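Local coordinates for protein putative isochorismatase (Burkholderia xenovorans, PDB 3OQP) that probably acts as a hydrolase of the isochorismatase family, related to the nicotinamidases, although its own substrate is not established, at residues R7-I12 with T111-G116; V14-V19 with E73-V78. All blocks are in the same frame, centred on the assembly; numbering follows the deposited sequence.

Contact 1 of 2, residues R7-I12 with T111-G116; sequences RALIVI and TLTVTG
Two neighbouring parallel strands at the middle of a six-stranded sheet meet where Arg7-Ile12 runs beside Thr111-Gly116, their short axes 24° apart. The backbones pair in the alternating manner of parallel strands: Ala8 N gives to Thr111 O, Thr113 N to Ala8 O at 2.8 Å, and Ile10 N to Thr113 O. Ile10 O is gripped twice by Thr115, by its N and by its OG1, the hydroxyl lying 3.0 Å from Ile10 O and tilted 33° from the carbonyl plane. This second bond follows from chi1 of 65°, which sets Thr115 OG1 between its own backbone N and carbonyl carbon and leaves CG2 to meet Leu9 CD1 at 3.8 Å.

On the same face, Arg7 and Thr111 lie side by side, with CG of Arg7 3.9 Å from CB of Thr111. The guanidinium is salt-bridged to Glu138, on strand 136-140 beyond 111-115, whose carboxylate also binds Thr113 OG1, so one acid ties both strands to a third. On the face of Ala8, Ile10, Leu112 and Val114 the contact is apolar: CG2 of Ile10 touches CD1 of Leu112 at 3.8 Å and also packs on CG2 of Val114. Helix 30-47 covers Leu9 and Val11, while helix 179-188 packs against Arg7. Wholly buried, this pairing is characteristic of the central parallel sheet of the three-layer alpha/beta/alpha fold of isochorismatase-like hydrolases.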
loop_
_atom_site.group_PDB
_atom_site.type_symbol
_atom_site.label_atom_id
_atom_site.label_comp_id
_atom_site.label_asym_id
_atom_site.label_seq_id
_atom_site.Cartn_x
_atom_site.Cartn_y
_atom_site.Cartn_z
ATOM N N ARG A 7 7.302 -20.582 6.674
ATOM C CA ARG A 7 7.580 -19.487 5.778
ATOM C C ARG A 7 7.626 -19.994 4.329
ATOM O O ARG A 7 8.091 -21.103 4.062
ATOM C CB ARG A 7 8.915 -18.767 6.112
ATOM C CG ARG A 7 8.928 -18.064 7.418
ATOM C CD ARG A 7 10.324 -17.807 7.976
ATOM N NE ARG A 7 10.353 -16.774 8.976
ATOM C CZ ARG A 7 10.788 -16.861 10.246
ATOM N NH1 ARG A 7 11.299 -17.983 10.738
ATOM N NH2 ARG A 7 10.843 -15.771 10.992
ATOM N N ALA A 8 7.209 -19.126 3.421
ATOM C CA ALA A 8 7.525 -19.243 2.002
ATOM C C ALA A 8 8.273 -17.932 1.670
ATOM O O ALA A 8 7.821 -16.868 2.031
ATOM C CB ALA A 8 6.274 -19.448 1.074
ATOM N N LEU A 9 9.332 -18.040 0.898
ATOM C CA LEU A 9 10.012 -16.873 0.368
ATOM C C LEU A 9 9.467 -16.578 -1.048
ATOM O O LEU A 9 9.564 -17.420 -1.942
ATOM C CB LEU A 9 11.518 -17.166 0.274
ATOM C CG LEU A 9 12.358 -16.028 -0.282
ATOM C CD1 LEU A 9 12.393 -14.869 0.708
ATOM C CD2 LEU A 9 13.782 -16.546 -0.651
ATOM N N ILE A 10 8.917 -15.374 -1.238
ATOM C CA ILE A 10 8.450 -14.985 -2.591
ATOM C C ILE A 10 9.393 -13.919 -3.128
ATOM O O ILE A 10 9.797 -13.005 -2.367
ATOM C CB ILE A 10 6.997 -14.499 -2.511
ATOM C CG1 ILE A 10 6.408 -14.368 -3.919
ATOM C CG2 ILE A 10 6.818 -13.222 -1.704
ATOM C CD1 ILE A 10 4.885 -14.247 -3.931
ATOM N N VAL A 11 9.866 -14.126 -4.332
ATOM C CA VAL A 11 10.858 -13.314 -4.991
ATOM C C VAL A 11 10.165 -12.601 -6.109
ATOM O O VAL A 11 9.858 -13.223 -7.167
ATOM C CB VAL A 11 11.997 -14.222 -5.522
ATOM C CG1 VAL A 11 13.081 -13.384 -6.130
ATOM C CG2 VAL A 11 12.579 -15.028 -4.326
ATOM N N ILE A 12 9.776 -11.341 -5.947
ATOM C CA ILE A 12 8.836 -10.644 -6.817
ATOM C C ILE A 12 9.561 -9.853 -7.880
ATOM O O ILE A 12 10.338 -8.915 -7.604
ATOM C CB ILE A 12 7.915 -9.699 -6.000
ATOM C CG1 ILE A 12 7.108 -10.528 -4.981
ATOM C CG2 ILE A 12 6.978 -8.978 -6.949
ATOM C CD1 ILE A 12 6.163 -9.729 -4.103
ATOM N N THR A 111 3.317 -17.661 6.977
ATOM C CA THR A 111 4.192 -16.485 6.954
ATOM C C THR A 111 4.782 -16.328 5.566
ATOM O O THR A 111 5.430 -17.253 5.082
ATOM C CB THR A 111 5.332 -16.604 7.991
ATOM O OG1 THR A 111 4.771 -16.872 9.265
ATOM C CG2 THR A 111 6.170 -15.345 8.105
ATOM N N LEU A 112 4.533 -15.169 4.920
ATOM C CA LEU A 112 5.038 -14.938 3.577
ATOM C C LEU A 112 6.169 -13.945 3.687
ATOM O O LEU A 112 5.954 -12.834 4.195
ATOM C CB LEU A 112 3.940 -14.368 2.687
ATOM C CG LEU A 112 4.296 -14.117 1.237
ATOM C CD1 LEU A 112 4.580 -15.439 0.447
ATOM C CD2 LEU A 112 3.186 -13.289 0.560
ATOM N N THR A 113 7.374 -14.351 3.286
ATOM C CA THR A 113 8.559 -13.482 3.366
ATOM C C THR A 113 8.784 -12.874 1.963
ATOM O O THR A 113 9.010 -13.572 0.962
ATOM C CB THR A 113 9.798 -14.274 3.751
ATOM O OG1 THR A 113 9.538 -15.003 4.968
ATOM C CG2 THR A 113 11.025 -13.338 4.008
ATOM N N VAL A 114 8.717 -11.539 1.878
ATOM C CA VAL A 114 8.714 -10.811 0.613
ATOM C C VAL A 114 10.092 -10.211 0.331
ATOM O O VAL A 114 10.707 -9.502 1.164
ATOM C CB VAL A 114 7.671 -9.702 0.657
ATOM C CG1 VAL A 114 7.728 -8.798 -0.590
ATOM C CG2 VAL A 114 6.291 -10.338 0.791
ATOM N N THR A 115 10.559 -10.475 -0.887
ATOM C CA THR A 115 11.731 -9.876 -1.487
ATOM C C THR A 115 11.360 -9.497 -2.947
ATOM O O THR A 115 10.340 -9.964 -3.508
ATOM C CB THR A 115 12.938 -10.854 -1.500
ATOM O OG1 THR A 115 12.631 -11.980 -2.350
ATOM C CG2 THR A 115 13.319 -11.259 -0.082
ATOM N N GLY A 116 12.205 -8.704 -3.532
ATOM C CA GLY A 116 12.051 -8.278 -4.894
ATOM C C GLY A 116 11.468 -6.872 -4.986
ATOM O O GLY A 116 11.512 -6.098 -4.036
#

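Contact 2 of 2, residues V14-V19 with E73-V78; sequences VQNEYV and ELHPVV
With CG anti to its backbone N (chi1 -172°), His75 swings its ring beside Asn16 and Val19; Asn16, with CG anti to its carbonyl carbon (chi1 -69°), sets its amide steeply against that ring, the two planes 70° apart. OD1 of Asn16 comes within 3.6 Å of CD2 of His75, and CG2 of Val19 reaches the same ring carbon at 3.9 Å, both obliquely. The other side of the imidazole is put to use within its own segment. His75 is the N-cap of helix 76-79: its ND1 accepts a nearly straight bond from Val77 N at 3.0 Å, the donor somewhat out of the ring plane, while CD of Pro76 lies above one ring face, offset toward the rim.

Two backbone bonds join the segments around the single bridge of Gln15 with Leu74. His75 N gives to Val14 O at 2.8 Å, and Asn16 N gives to Glu73 O at 2.9 Å. The side-chain ND2 of Asn16 adds a water-mediated link, donating to a water 3.0 Å away that in turn donates to Leu74 O; the same ND2 also binds Asn70 O. Apart from these polar links, CB of Val14 meets CG2 of Val78 in one of the two conformers of Val78, with helix 30-47 against Val14. Gln15 sends its amide to Ala72 O and Asn56 O, fastening the loop to further backbone.

Since ND1 accepts the capping bond, the His75 ring is probably neutral with its proton on NE2, and the chemistry implies a loop-to-helix-start junction fixed mainly through main-chain carbonyls.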
loop_
_atom_site.group_PDB
_atom_site.type_symbol
_atom_site.label_atom_id
_atom_site.label_comp_id
_atom_site.label_asym_id
_atom_site.label_seq_id
_atom_site.Cartn_x
_atom_site.Cartn_y
_atom_site.Cartn_z
ATOM N N VAL A 14 12.040 -9.994 -10.092
ATOM C CA VAL A 14 13.453 -9.759 -10.174
ATOM C C VAL A 14 13.913 -9.974 -11.594
ATOM O O VAL A 14 14.468 -11.017 -11.957
ATOM C CB VAL A 14 14.224 -10.524 -9.034
ATOM C CG1 VAL A 14 15.769 -10.281 -9.172
ATOM C CG2 VAL A 14 13.736 -10.161 -7.606
ATOM N N GLN A 15 13.635 -8.928 -12.366
ATOM C CA GLN A 15 13.755 -8.901 -13.808
ATOM C C GLN A 15 14.693 -7.837 -14.292
ATOM O O GLN A 15 14.997 -6.847 -13.583
ATOM C CB GLN A 15 12.345 -8.668 -14.352
ATOM C CG GLN A 15 11.417 -9.890 -14.207
ATOM C CD GLN A 15 9.947 -9.591 -14.415
ATOM O OE1 GLN A 15 9.187 -9.368 -13.471
ATOM N NE2 GLN A 15 9.528 -9.588 -15.671
ATOM N N ASN A 16 15.261 -8.043 -15.491
ATOM C CA ASN A 16 16.305 -7.181 -15.990
ATOM C C ASN A 16 15.908 -5.739 -16.147
ATOM O O ASN A 16 16.789 -4.864 -16.001
ATOM C CB ASN A 16 16.804 -7.688 -17.349
ATOM C CG ASN A 16 17.550 -8.991 -17.248
ATOM O OD1 ASN A 16 18.239 -9.224 -16.250
ATOM N ND2 ASN A 16 17.434 -9.842 -18.286
ATOM N N GLU A 17 14.630 -5.426 -16.319
ATOM C CA GLU A 17 14.139 -4.084 -16.486
ATOM C C GLU A 17 14.589 -3.198 -15.341
ATOM O O GLU A 17 14.837 -1.998 -15.521
ATOM C CB GLU A 17 12.595 -4.043 -16.537
ATOM C CG GLU A 17 12.039 -2.842 -17.173
ATOM C CD GLU A 17 12.272 -2.898 -18.695
ATOM O OE1 GLU A 17 11.491 -3.613 -19.414
ATOM O OE2 GLU A 17 13.233 -2.223 -19.162
ATOM N N TYR A 18 14.617 -3.779 -14.124
ATOM C CA TYR A 18 14.990 -3.099 -12.917
ATOM C C TYR A 18 16.502 -2.876 -12.730
ATOM O O TYR A 18 16.936 -2.099 -11.846
ATOM C CB TYR A 18 14.470 -3.845 -11.680
ATOM C CG TYR A 18 12.971 -3.739 -11.508
ATOM C CD1 TYR A 18 12.367 -2.514 -11.365
ATOM C CD2 TYR A 18 12.145 -4.887 -11.516
ATOM C CE1 TYR A 18 10.982 -2.392 -11.187
ATOM C CE2 TYR A 18 10.770 -4.762 -11.242
ATOM C CZ TYR A 18 10.190 -3.519 -11.160
ATOM O OH TYR A 18 8.848 -3.386 -10.914
ATOM N N VAL A 19 17.316 -3.541 -13.511
ATOM C CA VAL A 19 18.744 -3.574 -13.345
ATOM C C VAL A 19 19.442 -2.941 -14.525
ATOM O O VAL A 19 20.031 -1.869 -14.422
ATOM C CB VAL A 19 19.214 -5.009 -13.080
ATOM C CG1 VAL A 19 20.702 -5.021 -12.739
ATOM C CG2 VAL A 19 18.424 -5.681 -11.937
ATOM N N GLU A 73 12.869 -10.543 -18.912
ATOM C CA GLU A 73 13.452 -11.769 -18.443
ATOM C C GLU A 73 13.888 -11.630 -16.978
ATOM O O GLU A 73 14.281 -10.562 -16.491
ATOM C CB GLU A 73 14.605 -12.228 -19.329
ATOM C CG GLU A 73 14.118 -12.571 -20.759
ATOM C CD GLU A 73 13.145 -13.752 -20.740
ATOM O OE1 GLU A 73 13.577 -14.848 -20.375
ATOM O OE2 GLU A 73 11.956 -13.575 -21.046
ATOM N N LEU A 74 13.807 -12.749 -16.294
ATOM C CA LEU A 74 14.291 -12.851 -14.933
ATOM C C LEU A 74 15.799 -12.643 -14.944
ATOM O O LEU A 74 16.511 -13.096 -15.832
ATOM C CB LEU A 74 13.969 -14.242 -14.385
ATOM C CG LEU A 74 12.512 -14.562 -14.158
ATOM C CD1 LEU A 74 12.276 -16.013 -13.894
ATOM C CD2 LEU A 74 11.990 -13.748 -12.956
ATOM N N HIS A 75 16.264 -11.905 -13.948
ATOM C CA HIS A 75 17.687 -11.620 -13.785
ATOM C C HIS A 75 18.424 -12.917 -13.513
ATOM O O HIS A 75 17.873 -13.808 -12.892
ATOM C CB HIS A 75 17.900 -10.656 -12.660
ATOM C CG HIS A 75 19.296 -10.172 -12.533
ATOM N ND1 HIS A 75 20.254 -10.861 -11.820
ATOM C CD2 HIS A 75 19.904 -9.077 -13.045
ATOM C CE1 HIS A 75 21.386 -10.169 -11.851
ATOM N NE2 HIS A 75 21.216 -9.111 -12.629
ATOM N N PRO A 76 19.679 -13.054 -13.983
ATOM C CA PRO A 76 20.459 -14.236 -13.640
ATOM C C PRO A 76 20.497 -14.707 -12.171
ATOM O O PRO A 76 20.595 -15.892 -11.927
ATOM C CB PRO A 76 21.880 -13.847 -14.115
ATOM C CG PRO A 76 21.624 -12.988 -15.297
ATOM C CD PRO A 76 20.420 -12.163 -14.906
ATOM N N VAL A 77 20.324 -13.816 -11.194
ATOM C CA VAL A 77 20.225 -14.244 -9.788
ATOM C C VAL A 77 19.086 -15.236 -9.553
ATOM O O VAL A 77 19.201 -16.180 -8.770
ATOM C CB VAL A 77 20.044 -13.036 -8.795
ATOM C CG1 VAL A 77 19.406 -13.487 -7.508
ATOM C CG2 VAL A 77 21.359 -12.388 -8.489
ATOM N N VAL A 78 17.963 -14.981 -10.216
ATOM C CA VAL A 78 16.842 -15.903 -10.185
ATOM C C VAL A 78 17.050 -17.040 -11.134
ATOM O O VAL A 78 16.954 -18.195 -10.751
ATOM C CB VAL A 78 15.510 -15.206 -10.576
ATOM C CG1 VAL A 78 14.401 -16.256 -10.738
ATOM C CG2 VAL A 78 15.171 -14.188 -9.522
HETATM O O HOH W 1 18.491 -12.601 -18.407
#

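How the contacts relate
The two contacts illustrate how a loop packs against the sheet it leaves. Their centres lie about 16 Å apart, contact 1 near the middle of the chain's fold and contact 2 farther out, beyond the C-terminal end of strand 7-12. That strand leads almost directly into 14-19, and both segments of contact 2 come between the two strands of contact 1 in sequence. The contacts touch: Gly116 CA lies 3.7 Å from Val14 CG2. Helix 30-47 is shared, covering Val11 as well as Val14. Chain continuity, this touch and the packing of Leu74 on strand 51-56 are consistent with an outer loop anchored on the central sheet.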